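Local coordinates for protein salt-tolerant glutaminase (Micrococcus luteus, PDB 3AGD) that probably catalyses the hydrolysis of L-glutamine to L-glutamate and ammonium, as a salt-tolerant member of the glutaminase family, at residues Ala18-Glu23 and Ser288-Leu293; Leu99-Glu104 and Arg175-Leu180; Met142-Gly147 and Glu222-Ser227; Thr348-Gly353 and Gly402-Val407; Ala374-Leu379 and Ala387-Ala392. All coordinates share one frame; numbering follows the deposited sequence.

Contact 1. Residues Ala18-Glu23 and Ser288-Leu293; sequences AVNPGE and SARGVL
Val19 O is gripped by two donors from a single side chain, Arg290 NE at 3.1 Å and Arg290 NH2 at 3.1 Å, both weak because neither N-H aims straight at the oxygen. The carbonyl oxygen meets the edge of the guanidinium near its plane, and through this fork the first turn of helix 289-301, part of the beta-lactamase-like glutaminase fold, holds the loop that follows helix 4-16. Over one face of the same guanidinium lies the side-chain amide of Asn20, their planes 14° apart in a stack. Asn20 OD1 lies over the centre of the group, 3.1 Å from Arg290 CZ; it is also near Arg290 NH1 and NE, but at angles too poor for hydrogen bonds. The partial charge of the oxygen above the cation is probably favourable. The amide comes to this place because Asn20 CG is turned away from its own backbone N (chi1 -158°), and Asn20 ND2 is hydrogen-bonded to Pro36 O. Arg290 bends along its chain to present the face, while its NH1 bonds weakly to Ser279 OG. Apolar packing is slight, Pro21 CG resting 4.3 Å from Ala289 CB. The helix start is N-capped by Ser288, whose OG accepts from Gly291 N at 3.0 Å.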
# COMPACT_ATOMS: atom_id res chain seq x y z
N ALA A 18 -19.76 13.25 21.15
CA ALA A 18 -21.13 13.52 21.59
C ALA A 18 -21.73 12.30 22.28
O ALA A 18 -22.74 12.40 22.98
CB ALA A 18 -21.99 13.93 20.40
N VAL A 19 -21.11 11.14 22.07
CA VAL A 19 -21.56 9.90 22.68
C VAL A 19 -20.34 9.14 23.18
O VAL A 19 -19.22 9.41 22.75
CB VAL A 19 -22.31 9.02 21.67
CG1 VAL A 19 -23.60 9.72 21.24
CG2 VAL A 19 -21.43 8.74 20.46
N ASN A 20 -20.55 8.20 24.10
CA ASN A 20 -19.44 7.44 24.65
C ASN A 20 -19.85 6.00 24.95
O ASN A 20 -19.89 5.57 26.10
CB ASN A 20 -18.95 8.14 25.93
CG ASN A 20 -17.53 7.79 26.28
OD1 ASN A 20 -16.84 7.10 25.51
ND2 ASN A 20 -17.06 8.26 27.43
N PRO A 21 -20.14 5.22 23.89
CA PRO A 21 -20.56 3.81 23.97
C PRO A 21 -19.49 2.84 24.45
O PRO A 21 -18.29 3.11 24.37
CB PRO A 21 -20.99 3.51 22.54
CG PRO A 21 -20.00 4.30 21.74
CD PRO A 21 -19.98 5.63 22.48
N GLY A 22 -19.95 1.69 24.95
CA GLY A 22 -19.04 0.67 25.43
C GLY A 22 -18.68 0.86 26.89
O GLY A 22 -19.32 1.62 27.62
N GLU A 23 -17.63 0.16 27.32
CA GLU A 23 -17.18 0.26 28.70
C GLU A 23 -15.69 0.01 28.75
O GLU A 23 -15.12 -0.64 27.87
CB GLU A 23 -17.91 -0.75 29.59
CG GLU A 23 -17.69 -2.19 29.20
CD GLU A 23 -18.29 -3.18 30.20
OE1 GLU A 23 -18.23 -4.40 29.93
OE2 GLU A 23 -18.80 -2.74 31.26
N SER A 288 -10.92 0.10 21.20
CA SER A 288 -11.45 1.41 21.58
C SER A 288 -12.59 1.75 20.63
O SER A 288 -12.39 1.83 19.41
CB SER A 288 -10.36 2.47 21.47
OG SER A 288 -10.92 3.76 21.63
N ALA A 289 -13.78 1.95 21.18
CA ALA A 289 -14.96 2.27 20.37
C ALA A 289 -14.79 3.53 19.52
O ALA A 289 -14.94 3.48 18.30
CB ALA A 289 -16.19 2.39 21.26
N ARG A 290 -14.50 4.66 20.16
CA ARG A 290 -14.33 5.91 19.42
C ARG A 290 -13.00 5.94 18.69
O ARG A 290 -12.86 6.62 17.68
CB ARG A 290 -14.37 7.12 20.35
CG ARG A 290 -15.66 7.38 21.07
CD ARG A 290 -15.27 8.01 22.38
NE ARG A 290 -16.19 9.02 22.86
CZ ARG A 290 -16.01 9.70 23.99
NH1 ARG A 290 -14.94 9.46 24.74
NH2 ARG A 290 -16.89 10.61 24.36
N GLY A 291 -12.01 5.24 19.24
CA GLY A 291 -10.70 5.19 18.62
C GLY A 291 -10.78 4.54 17.26
O GLY A 291 -10.17 5.00 16.29
N VAL A 292 -11.54 3.46 17.18
CA VAL A 292 -11.72 2.74 15.92
C VAL A 292 -12.58 3.59 14.99
O VAL A 292 -12.28 3.74 13.81
CB VAL A 292 -12.39 1.37 16.17
CG1 VAL A 292 -13.05 0.86 14.91
CG2 VAL A 292 -11.35 0.37 16.66
N LEU A 293 -13.65 4.15 15.53
CA LEU A 293 -14.55 4.98 14.74
C LEU A 293 -13.82 6.18 14.14
O LEU A 293 -14.11 6.60 13.02
CB LEU A 293 -15.72 5.46 15.60
CG LEU A 293 -16.81 6.26 14.89
CD1 LEU A 293 -17.35 5.47 13.69
CD2 LEU A 293 -17.93 6.56 15.87

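Contact 2. Residues Leu99-Glu104 and Arg175-Leu180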
# COMPACT_ATOMS: atom_id res chain seq x y z
N LEU A 99 -3.76 -26.57 17.89
CA LEU A 99 -3.40 -27.05 16.56
C LEU A 99 -2.40 -26.15 15.84
O LEU A 99 -1.57 -26.62 15.08
CB LEU A 99 -4.66 -27.19 15.70
CG LEU A 99 -5.71 -28.21 16.15
CD1 LEU A 99 -6.95 -28.09 15.27
CD2 LEU A 99 -5.13 -29.62 16.06
N SER A 100 -2.49 -24.84 16.08
CA SER A 100 -1.60 -23.88 15.44
C SER A 100 -0.13 -24.18 15.71
O SER A 100 0.73 -23.88 14.88
CB SER A 100 -1.93 -22.46 15.90
OG SER A 100 -1.64 -22.28 17.28
N LEU A 101 0.15 -24.77 16.86
CA LEU A 101 1.53 -25.10 17.25
C LEU A 101 1.92 -26.51 16.83
O LEU A 101 3.10 -26.83 16.73
CB LEU A 101 1.69 -24.99 18.77
CG LEU A 101 1.27 -23.68 19.43
CD1 LEU A 101 1.43 -23.81 20.93
CD2 LEU A 101 2.12 -22.53 18.88
N GLU A 102 0.92 -27.36 16.61
CA GLU A 102 1.17 -28.74 16.21
C GLU A 102 1.67 -28.85 14.78
O GLU A 102 1.87 -29.96 14.28
CB GLU A 102 -0.09 -29.59 16.39
CG GLU A 102 -0.60 -29.66 17.82
CD GLU A 102 -1.71 -30.68 17.99
OE1 GLU A 102 -2.72 -30.58 17.27
OE2 GLU A 102 -1.57 -31.57 18.86
N ALA A 103 1.85 -27.72 14.12
CA ALA A 103 2.35 -27.72 12.75
C ALA A 103 3.81 -28.12 12.77
O ALA A 103 4.40 -28.33 13.83
CB ALA A 103 2.19 -26.34 12.13
N GLU A 104 4.40 -28.22 11.58
CA GLU A 104 5.80 -28.61 11.45
C GLU A 104 6.76 -27.56 12.00
O GLU A 104 7.87 -27.89 12.42
CB GLU A 104 6.12 -28.86 9.97
CG GLU A 104 5.58 -27.79 9.03
CD GLU A 104 6.15 -26.41 9.30
OE1 GLU A 104 5.38 -25.43 9.26
OE2 GLU A 104 7.37 -26.30 9.54
N ARG A 175 5.94 -23.16 25.92
CA ARG A 175 7.15 -23.84 26.42
C ARG A 175 7.05 -25.31 26.02
O ARG A 175 8.02 -25.92 25.59
CB ARG A 175 7.25 -23.75 27.95
CG ARG A 175 7.88 -22.48 28.49
CD ARG A 175 7.75 -22.41 30.01
NE ARG A 175 8.26 -23.61 30.66
CZ ARG A 175 9.54 -23.91 30.80
NH1 ARG A 175 10.47 -23.09 30.32
NH2 ARG A 175 9.90 -25.04 31.39
N SER A 176 5.85 -25.85 26.18
CA SER A 176 5.54 -27.24 25.86
C SER A 176 5.98 -27.61 24.45
O SER A 176 6.39 -28.74 24.20
CB SER A 176 4.03 -27.46 26.01
OG SER A 176 3.67 -28.79 25.69
N TYR A 177 5.88 -26.66 23.53
CA TYR A 177 6.28 -26.90 22.14
C TYR A 177 7.63 -26.30 21.77
O TYR A 177 7.94 -26.17 20.59
CB TYR A 177 5.22 -26.36 21.17
CG TYR A 177 3.96 -27.20 21.09
CD1 TYR A 177 3.00 -27.15 22.09
CD2 TYR A 177 3.75 -28.06 20.01
CE1 TYR A 177 1.85 -27.93 22.03
CE2 TYR A 177 2.61 -28.86 19.94
CZ TYR A 177 1.67 -28.79 20.96
OH TYR A 177 0.53 -29.56 20.89
N GLY A 178 8.42 -25.94 22.78
CA GLY A 178 9.74 -25.37 22.53
C GLY A 178 9.79 -23.95 22.00
O GLY A 178 10.85 -23.50 21.56
N VAL A 179 8.68 -23.23 22.03
CA VAL A 179 8.67 -21.86 21.53
C VAL A 179 9.26 -20.92 22.58
O VAL A 179 9.87 -19.90 22.23
CB VAL A 179 7.23 -21.40 21.18
CG1 VAL A 179 7.22 -19.93 20.78
CG2 VAL A 179 6.70 -22.26 20.04
N LEU A 180 9.09 -21.26 23.85
CA LEU A 180 9.63 -20.47 24.95
C LEU A 180 10.64 -21.33 25.71
O LEU A 180 10.42 -22.53 25.88
CB LEU A 180 8.53 -20.03 25.91
CG LEU A 180 7.47 -19.07 25.41
CD1 LEU A 180 6.55 -18.68 26.56
CD2 LEU A 180 8.13 -17.84 24.82
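Tyr177 and Leu101 make the main apolar contact, a CH-pi interaction in which Leu101 CB sits over the middle of one ring face, 3.9 Å from the centroid of the Tyr177 ring and 12° off its normal. The leucine continues across the same ring with a methyl group, Leu101 CD1 lying 3.9 Å from Tyr177 CD1. At the far end of the ring Glu102 approaches obliquely with its aliphatic part, bringing Glu102 CG to 3.3 Å from Tyr177 OH. The carboxylate plane is steeply inclined to the ring.

Two polar atoms at the contact have partners outside the two segments. Tyr177 OH is hydrogen-bonded to Glu98, and Leu101 O, which passes 3.6 Å from Tyr177 CD2, is bonded to His106 ND1.

The backbone ends its helix just before the ring. Helix 165-176 closes in a Schellman motif with Gly178 as the C-prime residue: Gly178 N bonds to Arg175 O at 2.8 Å, and Val179 N to Leu174 O. The tyrosine thus projects from a helix terminus onto the loop before helix 114-123. Between the two segments, cohesion comes from dispersion and CH-pi contact with the aromatic face, while the hydroxyl is secured separately by the loop's own Glu98.

Contact 3. Residues Met142-Gly147 and Glu222-Ser227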
# COMPACT_ATOMS: atom_id res chain seq x y z
N MET A 142 10.44 1.27 22.10
CA MET A 142 9.30 2.17 22.07
C MET A 142 9.74 3.60 22.36
O MET A 142 9.21 4.55 21.78
CB MET A 142 8.24 1.72 23.09
CG MET A 142 7.59 0.39 22.72
SD MET A 142 6.16 -0.06 23.74
CE MET A 142 6.96 -1.04 25.02
N SER A 143 10.72 3.75 23.25
CA SER A 143 11.24 5.06 23.61
C SER A 143 11.98 5.71 22.45
O SER A 143 11.82 6.91 22.19
CB SER A 143 12.18 4.95 24.81
OG SER A 143 11.46 4.60 25.98
N LEU A 144 12.78 4.92 21.75
CA LEU A 144 13.54 5.43 20.61
C LEU A 144 12.63 5.94 19.50
O LEU A 144 12.91 6.98 18.89
CB LEU A 144 14.47 4.33 20.07
CG LEU A 144 15.67 3.98 20.95
CD1 LEU A 144 16.39 2.76 20.39
CD2 LEU A 144 16.61 5.17 21.03
N LEU A 145 11.53 5.24 19.25
CA LEU A 145 10.60 5.66 18.20
C LEU A 145 9.72 6.82 18.68
O LEU A 145 9.33 7.67 17.88
CB LEU A 145 9.73 4.49 17.75
CG LEU A 145 10.50 3.23 17.36
CD1 LEU A 145 9.54 2.22 16.73
CD2 LEU A 145 11.62 3.58 16.38
N ALA A 146 9.42 6.85 19.97
CA ALA A 146 8.59 7.93 20.52
C ALA A 146 9.42 9.21 20.61
O ALA A 146 8.87 10.31 20.62
CB ALA A 146 8.06 7.55 21.89
N GLY A 147 10.74 9.06 20.70
CA GLY A 147 11.61 10.21 20.79
C GLY A 147 11.86 10.67 22.22
O GLY A 147 12.40 11.75 22.44
N GLU A 222 16.48 10.61 11.08
CA GLU A 222 17.39 9.51 11.39
C GLU A 222 16.68 8.17 11.18
O GLU A 222 15.50 8.04 11.49
CB GLU A 222 17.86 9.61 12.84
CG GLU A 222 18.84 8.52 13.25
CD GLU A 222 19.05 8.45 14.75
OE1 GLU A 222 19.36 9.49 15.36
OE2 GLU A 222 18.89 7.35 15.33
N ARG A 223 17.40 7.18 10.64
CA ARG A 223 16.79 5.87 10.44
C ARG A 223 16.81 5.11 11.76
O ARG A 223 17.87 4.87 12.33
CB ARG A 223 17.53 5.08 9.36
CG ARG A 223 17.01 3.65 9.19
CD ARG A 223 17.53 2.98 7.92
NE ARG A 223 17.03 3.65 6.72
CZ ARG A 223 15.76 3.59 6.30
NH1 ARG A 223 14.85 2.90 6.98
NH2 ARG A 223 15.41 4.24 5.20
N MET A 224 15.63 4.74 12.23
CA MET A 224 15.49 4.01 13.48
C MET A 224 15.40 2.51 13.24
O MET A 224 15.78 1.72 14.11
CB MET A 224 14.22 4.46 14.22
CG MET A 224 14.10 5.96 14.39
SD MET A 224 15.60 6.67 15.11
CE MET A 224 15.43 6.17 16.82
N LEU A 225 14.90 2.12 12.07
CA LEU A 225 14.75 0.71 11.73
C LEU A 225 15.01 0.43 10.26
O LEU A 225 14.77 1.28 9.40
CB LEU A 225 13.32 0.23 12.04
CG LEU A 225 12.74 0.26 13.45
CD1 LEU A 225 11.23 0.04 13.38
CD2 LEU A 225 13.40 -0.82 14.31
N PRO A 226 15.52 -0.77 9.95
CA PRO A 226 15.78 -1.10 8.54
C PRO A 226 14.40 -1.05 7.88
O PRO A 226 13.41 -1.47 8.49
CB PRO A 226 16.33 -2.52 8.61
CG PRO A 226 17.04 -2.53 9.96
CD PRO A 226 16.04 -1.82 10.84
N SER A 227 14.31 -0.55 6.66
CA SER A 227 13.02 -0.47 5.98
C SER A 227 12.38 -1.85 5.88
O SER A 227 11.17 -1.99 6.05
CB SER A 227 13.19 0.12 4.58
OG SER A 227 13.97 -0.74 3.78
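Met224 and Leu145 meet in the tight part of this contact, Leu145 CD2 pressing to 3.5 Å from Met224 CB, closer than ordinary van der Waals packing between carbons. The two side chains run alongside each other in opposite directions, and the same methyl also reaches Met224 CG at 4.0 Å. Behind the pair, Leu145 continues onto Phe69 of helix 67-78 and onto Met207 and Cys210 of helix 201-212, so Leu145 is buried. Leu225 widens the apolar patch more gently: its CD1 approaches Leu145 CD1 to 4.3 Å, and Leu225 also packs on Ala72 and Val76 of helix 67-78.

In the helical part of the glutaminase fold, the contact thus joins the C-terminal turn of helix 131-146, followed by Gly147, which has positive phi, to the loop leading into helix 227-240. It lies away from the residues that bind L-glutamate.

The side near the exposed Leu144 has fewer apolar contacts. Successive bends place the methionine methyl there (chi2 -51°, chi3 -75°), where across the contact it touches only this residue, with Met224 CE 3.4 Å from the carbonyl Leu144 O and 3.9 Å from Leu144 CB. The loop also has polar bonds: Arg223 NH1 donates to Leu225 O at 2.9 Å, with the acceptor lying in the guanidinium plane, and to Gly214 O as well. Next to it, Met224 and Leu225 bond through their backbones to Gly215. Glu222 OE1 forms a salt bridge with Arg368 of the second subunit.

Contact 4. Residues Thr348-Gly353 and Gly402-Val407; sequences TDLRTG and GPIRTV
Leu350 and Ile404 cross at about a right angle in the apolar core of the contact, Ile404 CD1 lying 4.0 Å from Leu350 CB. The same methyl reaches 3.7 Å from Leu350 O, so it covers both the root of the leucine and its carbonyl. Further along, Leu350 CD1 packs on Val407 CG2 at 3.9 Å, which brings the leucine against the first residues of strand 406-417. Leu350 also touches Ala391 of helix 389-395.

A further touch comes from the methyl branch of Thr352, with Thr352 CG2 standing 4.1 Å from Ile404 CB. Its first torsion (chi1 65°) turns that methyl away from its own carbonyl carbon and sends the hydroxyl in another direction, where Thr352 OG1 is hydrogen-bonded to Asp435.

The backbone of 406-407 is bonded into the sheet of the STAS domain: Thr406 pairs with Val327 and Val407 with Arg438, while the Val407 side chain points toward Leu350. Asp349 forms a salt bridge with Arg49 of the second subunit. The loop after helix 337-349 and the loop leading into strand 406-417 therefore meet through branched aliphatic groups, and the threonine divides its roles, its methyl on Ile404 and its hydroxyl bonded to Asp435.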
# COMPACT_ATOMS: atom_id res chain seq x y z
N THR A 348 15.52 7.31 -22.21
CA THR A 348 15.26 6.58 -23.45
C THR A 348 14.54 7.46 -24.47
O THR A 348 14.85 7.41 -25.67
CB THR A 348 14.42 5.31 -23.20
OG1 THR A 348 15.21 4.36 -22.48
CG2 THR A 348 13.97 4.69 -24.51
N ASP A 349 13.59 8.25 -23.99
CA ASP A 349 12.80 9.13 -24.85
C ASP A 349 13.63 10.20 -25.56
O ASP A 349 13.14 10.85 -26.49
CB ASP A 349 11.69 9.80 -24.03
CG ASP A 349 10.49 8.88 -23.79
OD1 ASP A 349 9.53 9.32 -23.14
OD2 ASP A 349 10.51 7.71 -24.24
N LEU A 350 14.88 10.39 -25.15
CA LEU A 350 15.73 11.39 -25.79
C LEU A 350 16.13 10.97 -27.21
O LEU A 350 16.59 11.79 -28.00
CB LEU A 350 16.99 11.66 -24.96
CG LEU A 350 16.81 12.36 -23.61
CD1 LEU A 350 18.17 12.52 -22.95
CD2 LEU A 350 16.15 13.72 -23.82
N ARG A 351 15.96 9.68 -27.52
CA ARG A 351 16.27 9.15 -28.85
C ARG A 351 17.73 9.31 -29.28
O ARG A 351 18.00 9.56 -30.45
CB ARG A 351 15.40 9.83 -29.91
CG ARG A 351 13.91 9.67 -29.70
CD ARG A 351 13.55 8.21 -29.57
NE ARG A 351 12.12 8.03 -29.37
CZ ARG A 351 11.59 6.94 -28.84
NH1 ARG A 351 10.27 6.85 -28.69
NH2 ARG A 351 12.37 5.94 -28.43
N THR A 352 18.67 9.15 -28.35
CA THR A 352 20.08 9.30 -28.71
C THR A 352 20.64 8.04 -29.36
O THR A 352 21.78 8.02 -29.80
CB THR A 352 20.94 9.63 -27.47
OG1 THR A 352 20.90 8.53 -26.55
CG2 THR A 352 20.41 10.88 -26.77
N GLY A 353 19.82 6.99 -29.41
CA GLY A 353 20.27 5.73 -30.00
C GLY A 353 20.29 5.71 -31.51
O GLY A 353 19.46 6.35 -32.16
N GLY A 402 20.14 18.57 -35.25
CA GLY A 402 21.21 18.44 -34.28
C GLY A 402 21.14 17.31 -33.27
O GLY A 402 20.10 17.08 -32.66
N PRO A 403 22.25 16.58 -33.08
CA PRO A 403 22.28 15.47 -32.13
C PRO A 403 22.50 15.99 -30.72
O PRO A 403 23.09 17.06 -30.52
CB PRO A 403 23.46 14.64 -32.62
CG PRO A 403 24.41 15.70 -33.10
CD PRO A 403 23.49 16.63 -33.88
N ILE A 404 22.01 15.25 -29.73
CA ILE A 404 22.20 15.63 -28.34
C ILE A 404 23.62 15.20 -28.01
O ILE A 404 23.99 14.04 -28.22
CB ILE A 404 21.18 14.89 -27.43
CG1 ILE A 404 19.76 15.38 -27.75
CG2 ILE A 404 21.51 15.14 -25.95
CD1 ILE A 404 18.66 14.67 -26.99
N ARG A 405 24.43 16.13 -27.51
CA ARG A 405 25.82 15.82 -27.17
C ARG A 405 26.08 15.76 -25.66
O ARG A 405 26.95 15.01 -25.20
CB ARG A 405 26.77 16.83 -27.82
CG ARG A 405 26.80 16.72 -29.35
CD ARG A 405 27.80 17.66 -30.02
NE ARG A 405 28.04 17.20 -31.38
CZ ARG A 405 27.55 17.76 -32.48
NH1 ARG A 405 26.77 18.84 -32.40
NH2 ARG A 405 27.79 17.21 -33.66
N THR A 406 25.33 16.54 -24.90
CA THR A 406 25.51 16.54 -23.46
C THR A 406 24.19 16.55 -22.70
O THR A 406 23.24 17.24 -23.06
CB THR A 406 26.35 17.76 -23.00
OG1 THR A 406 27.66 17.69 -23.58
CG2 THR A 406 26.48 17.78 -21.49
N VAL A 407 24.15 15.74 -21.64
CA VAL A 407 22.98 15.67 -20.79
C VAL A 407 23.46 15.98 -19.38
O VAL A 407 24.32 15.29 -18.84
CB VAL A 407 22.34 14.25 -20.80
CG1 VAL A 407 21.30 14.13 -19.69
CG2 VAL A 407 21.66 14.00 -22.15

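Contact 5. Residues Ala374-Leu379 and Ala387-Ala392; sequences ADRAAL and AVHEAA
The backbones approach most closely at Arg376 and His389, whose CA atoms are 6.3 Å apart, near the starts of helices 376-383 and 389-395. From the first of these, Arg376 reaches across with CG anti to its backbone N (chi1 -175°) and then bends near its end. Its chain lies along the root of the histidine, Arg376 CG coming to 3.2 Å from His389 CB. Arg376 NE donates a weak hydrogen bond to His389 O at 3.1 Å; the acceptor lies at the guanidinium edge, near its plane, but the angle of 123° is far from straight. The same carbonyl also accepts weakly from Ala392 N inside its own helix, so it takes two weak hydrogen bonds. Ala392 CB lies over one face of the guanidinium, 3.6 Å from Arg376 NE.

At the imidazole, Ala377 CA makes an off-centre CH-pi contact, 4.2 Å from the centroid of the His389 ring, while Ala377 CB comes to 4.1 Å from His389 CD2. Glu390 CG lies over one face of the ring, offset toward the rim. Glu390 OE2 is in turn bridged to Arg413 of the second subunit.

Asp375 caps the start of helix 376-383, Ala378 N donating to Asp375 OD1 at 3.1 Å. Two short helices, consecutive in the chain, therefore meet at their N-terminal turns on the surface of the STAS domain, where Ala391, with Val388 just before the second helix, packs on helix 337-349.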
# COMPACT_ATOMS: atom_id res chain seq x y z
N ALA A 374 -0.27 10.98 -28.80
CA ALA A 374 -0.05 12.16 -29.65
C ALA A 374 -0.02 13.41 -28.77
O ALA A 374 0.91 14.21 -28.85
CB ALA A 374 -1.17 12.27 -30.69
N ASP A 375 -1.04 13.57 -27.93
CA ASP A 375 -1.11 14.71 -27.03
C ASP A 375 -0.35 14.30 -25.77
O ASP A 375 -0.93 14.12 -24.70
CB ASP A 375 -2.56 15.05 -26.68
CG ASP A 375 -2.70 16.45 -26.11
OD1 ASP A 375 -1.88 16.83 -25.25
OD2 ASP A 375 -3.63 17.17 -26.53
N ARG A 376 0.96 14.15 -25.94
CA ARG A 376 1.86 13.74 -24.87
C ARG A 376 1.63 14.44 -23.53
O ARG A 376 1.52 13.78 -22.50
CB ARG A 376 3.30 13.97 -25.35
CG ARG A 376 4.37 13.48 -24.40
CD ARG A 376 5.75 13.53 -25.04
NE ARG A 376 6.06 14.82 -25.66
CZ ARG A 376 5.77 15.14 -26.92
NH1 ARG A 376 5.17 14.25 -27.70
NH2 ARG A 376 6.08 16.33 -27.39
N ALA A 377 1.54 15.77 -23.55
CA ALA A 377 1.33 16.54 -22.33
C ALA A 377 0.01 16.20 -21.61
O ALA A 377 -0.03 16.13 -20.38
CB ALA A 377 1.38 18.03 -22.63
N ALA A 378 -1.05 15.99 -22.38
CA ALA A 378 -2.35 15.66 -21.81
C ALA A 378 -2.33 14.28 -21.16
O ALA A 378 -2.77 14.11 -20.02
CB ALA A 378 -3.43 15.71 -22.89
N LEU A 379 -1.81 13.30 -21.89
CA LEU A 379 -1.71 11.93 -21.40
C LEU A 379 -0.93 11.89 -20.09
O LEU A 379 -1.25 11.12 -19.19
CB LEU A 379 -1.02 11.05 -22.45
CG LEU A 379 -0.73 9.57 -22.15
CD1 LEU A 379 0.48 9.44 -21.25
CD2 LEU A 379 -1.96 8.92 -21.53
N ALA A 387 7.12 15.48 -15.65
CA ALA A 387 7.77 16.10 -16.81
C ALA A 387 8.53 15.11 -17.70
O ALA A 387 9.33 15.51 -18.54
CB ALA A 387 8.71 17.21 -16.35
N VAL A 388 8.26 13.82 -17.51
CA VAL A 388 8.92 12.78 -18.30
C VAL A 388 8.73 13.06 -19.79
O VAL A 388 9.64 12.86 -20.60
CB VAL A 388 8.33 11.38 -18.01
CG1 VAL A 388 8.92 10.35 -18.97
CG2 VAL A 388 8.62 10.98 -16.57
N HIS A 389 7.53 13.53 -20.14
CA HIS A 389 7.18 13.81 -21.52
C HIS A 389 8.03 14.90 -22.16
O HIS A 389 8.12 14.97 -23.38
CB HIS A 389 5.70 14.19 -21.62
CG HIS A 389 5.37 15.51 -21.00
ND1 HIS A 389 5.29 15.69 -19.63
CD2 HIS A 389 5.09 16.71 -21.55
CE1 HIS A 389 4.98 16.95 -19.37
NE2 HIS A 389 4.85 17.59 -20.52
N GLU A 390 8.64 15.74 -21.34
CA GLU A 390 9.47 16.82 -21.89
C GLU A 390 10.70 16.27 -22.61
O GLU A 390 11.31 16.96 -23.42
CB GLU A 390 9.88 17.80 -20.78
CG GLU A 390 8.71 18.34 -19.97
CD GLU A 390 9.08 19.51 -19.07
OE1 GLU A 390 10.24 19.55 -18.59
OE2 GLU A 390 8.22 20.39 -18.83
N ALA A 391 11.06 15.02 -22.32
CA ALA A 391 12.21 14.39 -22.97
C ALA A 391 11.89 14.17 -24.45
O ALA A 391 12.71 14.46 -25.32
CB ALA A 391 12.56 13.07 -22.30
N ALA A 392 10.70 13.65 -24.71
CA ALA A 392 10.28 13.39 -26.08
C ALA A 392 10.22 14.72 -26.83
O ALA A 392 10.61 14.80 -28.00
CB ALA A 392 8.91 12.72 -26.09

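How the contacts relate
Contacts 1, 2 and 3 belong to the glutaminase domain, and none contains a residue known to bind L-glutamate: the Ala289 side chain of contact 1 is about 12 Å from that of Val261, and Leu101 of contact 2 about 11 Å from Asn114, both residues that bind L-glutamate. Contact 3 comes within about 17 Å of each of the other two, measured between nearest atoms. Contacts 4 and 5 lie in the STAS domain, their centres 16 Å apart, and touch directly, with Asp349 CB 3.8 Å from Ala391 CB. Contacts 1 and 4, 61 Å apart between centres, occupy opposite sides of the chain's centre. Contacts 3, 4 and 5 all reach the second subunit.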